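Local coordinates for protein BAG family molecular chaperone regulator 3 (Arabidopsis thaliana, PDB 4HWF) that probably acts as a co-chaperone that binds the ATPase domain of Hsp70 chaperones through its BAG domain, regulating programmed cell death and stress responses, at residues Leu51-Asp54 / Ala55-Asp59. Residues are numbered along the deposited sequence; the frame is centred on the assembly and turned at random.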
ATOM      1  N   LEU A  51      -4.886   4.305   5.405  1.00 21.85           N
ATOM      2  CA  LEU A  51      -5.748   5.380   5.885  1.00 20.88           C
ATOM      3  C   LEU A  51      -5.867   5.370   7.401  1.00 20.07           C
ATOM      4  O   LEU A  51      -5.834   6.429   8.027  1.00 20.53           O
ATOM      5  CB  LEU A  51      -7.127   5.293   5.221  1.00 22.16           C
ATOM      6  CG  LEU A  51      -7.975   6.546   5.031  1.00 28.16           C
ATOM      7  CD1 LEU A  51      -7.241   7.674   4.307  1.00 23.53           C
ATOM      8  CD2 LEU A  51      -9.256   6.153   4.270  1.00 30.80           C
ATOM      9  N   ARG A  52      -6.018   4.193   8.008  1.00 22.11           N
ATOM     10  CA  ARG A  52      -6.051   4.118   9.469  1.00 25.30           C
ATOM     11  C   ARG A  52      -4.768   4.669  10.084  1.00 23.76           C
ATOM     12  O   ARG A  52      -4.801   5.342  11.110  1.00 23.32           O
ATOM     13  CB  ARG A  52      -6.242   2.685   9.969  1.00 27.06           C
ATOM     14  CG  ARG A  52      -7.606   2.119   9.754  1.00 36.43           C
ATOM     15  CD  ARG A  52      -7.664   0.677  10.249  1.00 40.91           C
ATOM     16  NE  ARG A  52      -6.827   0.455  11.434  1.00 44.29           N
ATOM     17  CZ  ARG A  52      -7.256   0.533  12.692  1.00 51.09           C
ATOM     18  NH1 ARG A  52      -8.525   0.845  12.949  1.00 53.96           N
ATOM     19  NH2 ARG A  52      -6.417   0.293  13.700  1.00 52.05           N
ATOM     20  N   LEU A  53      -3.642   4.355   9.462  1.00 20.15           N
ATOM     21  CA  LEU A  53      -2.338   4.776   9.982  1.00 20.97           C
ATOM     22  C   LEU A  53      -2.226   6.301   9.917  1.00 21.30           C
ATOM     23  O   LEU A  53      -1.858   6.952  10.894  1.00 20.84           O
ATOM     24  CB  LEU A  53      -1.213   4.134   9.162  1.00 21.48           C
ATOM     25  CG  LEU A  53       0.218   4.458   9.614  1.00 24.65           C
ATOM     26  CD1 LEU A  53       0.438   4.055  11.084  1.00 24.93           C
ATOM     27  CD2 LEU A  53       1.252   3.811   8.700  1.00 26.83           C
ATOM     28  N   ASP A  54      -2.558   6.851   8.754  1.00 21.93           N
ATOM     29  CA  ASP A  54      -2.539   8.295   8.540  1.00 22.56           C
ATOM     30  C   ASP A  54      -3.448   9.045   9.504  1.00 23.75           C
ATOM     31  O   ASP A  54      -3.080  10.110  10.005  1.00 22.47           O
ATOM     32  CB  ASP A  54      -2.887   8.645   7.094  1.00 23.38           C
ATOM     33  CG  ASP A  54      -1.733   8.371   6.136  1.00 29.39           C
ATOM     34  OD1 ASP A  54      -0.606   8.110   6.632  1.00 31.32           O
ATOM     35  OD2 ASP A  54      -1.954   8.416   4.901  1.00 25.62           O
ATOM     36  N   ALA A  55      -4.627   8.488   9.768  1.00 20.04           N
ATOM     37  CA  ALA A  55      -5.566   9.110  10.703  1.00 20.44           C
ATOM     38  C   ALA A  55      -4.945   9.192  12.113  1.00 23.37           C
ATOM     39  O   ALA A  55      -5.160  10.160  12.859  1.00 20.06           O
ATOM     40  CB  ALA A  55      -6.885   8.322  10.730  1.00 19.48           C
ATOM     41  N   ILE A  56      -4.173   8.174  12.474  1.00 21.53           N
ATOM     42  CA  ILE A  56      -3.463   8.182  13.754  1.00 23.69           C
ATOM     43  C   ILE A  56      -2.325   9.214  13.755  1.00 20.88           C
ATOM     44  O   ILE A  56      -2.212  10.044  14.661  1.00 25.07           O
ATOM     45  CB  ILE A  56      -2.916   6.760  14.103  1.00 24.08           C
ATOM     46  CG1 ILE A  56      -4.069   5.823  14.484  1.00 23.39           C
ATOM     47  CG2 ILE A  56      -1.886   6.832  15.224  1.00 26.62           C
ATOM     48  CD1 ILE A  56      -3.730   4.347  14.325  1.00 27.30           C
ATOM     49  N   ILE A  57      -1.497   9.171  12.732  1.00 21.00           N
ATOM     50  CA  ILE A  57      -0.377  10.097  12.623  1.00 24.01           C
ATOM     51  C   ILE A  57      -0.848  11.559  12.649  1.00 26.23           C
ATOM     52  O   ILE A  57      -0.289  12.393  13.380  1.00 24.14           O
ATOM     53  CB  ILE A  57       0.426   9.825  11.347  1.00 24.90           C
ATOM     54  CG1 ILE A  57       1.151   8.469  11.445  1.00 23.42           C
ATOM     55  CG2 ILE A  57       1.416  10.955  11.062  1.00 24.49           C
ATOM     56  CD1 ILE A  57       1.679   7.986  10.096  1.00 24.84           C
ATOM     57  N   ALA A  58      -1.886  11.860  11.869  1.00 20.64           N
ATOM     58  CA  ALA A  58      -2.384  13.234  11.756  1.00 20.31           C
ATOM     59  C   ALA A  58      -3.379  13.617  12.850  1.00 20.95           C
ATOM     60  O   ALA A  58      -3.878  14.743  12.878  1.00 21.51           O
ATOM     61  CB  ALA A  58      -2.987  13.462  10.373  1.00 22.58           C
ATOM     62  N   ASP A  59      -3.665  12.685  13.751  1.00 23.24           N
ATOM     63  CA  ASP A  59      -4.716  12.877  14.747  1.00 28.38           C
ATOM     64  C   ASP A  59      -6.006  13.386  14.066  1.00 26.55           C
ATOM     65  O   ASP A  59      -6.682  14.293  14.569  1.00 26.56           O
ATOM     66  CB  ASP A  59      -4.257  13.835  15.854  1.00 27.56           C
ATOM     67  CG  ASP A  59      -5.105  13.734  17.115  1.00 34.47           C
ATOM     68  OD1 ASP A  59      -5.693  12.657  17.374  1.00 37.56           O
ATOM     69  OD2 ASP A  59      -5.168  14.735  17.863  1.00 40.55           O
TER
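Ala58 N donates to Asp54 O at 2.8 Å, the last of the four i to i+4 bonds that join 51-54 to 55-59 in helix 36-57, the second helix of the three-helix BAG bundle, as it runs into its C-terminal Schellman motif. The preceding bond, Ile57 N to Leu53 O, is straighter, with 170° at the hydrogen and the donor nearly along the C=O axis. One residue earlier, Ile56 N reaches Arg52 O at 3.2 Å in a more bent bond, while Ala55 N bonds to Leu51 O. The chain then breaks away: Asp59 takes a positive phi, and its N turns back to Ile56 O at 3.1 Å, so Ile56 O has a donor although the helix has ended.

Several side chains of this last turn reach the other two helices. The buried carboxylate of Asp54 forms a salt bridge through OD2 with Arg72 of helix 62-86, the helix against which Ile57 and Ala58 also pack, at Met68 and at Leu64 and Met65. Ile56 instead meets Ala3, Ser6 and Ile10 of helix 3-29; its CG1 and CD1 both lie beyond the carbonyl oxygen of Arg52, each 3.5 Å from Arg52 O. Within the turn itself the apolar contact is slight. Leu53 swings CG away from its backbone N (chi1 -179°), Ile57 brings CG1 back beside its own N, and the two side chains meet at an oblique angle, Ile57 CD1 lying 3.8 Å from the branch carbon CG of Leu53.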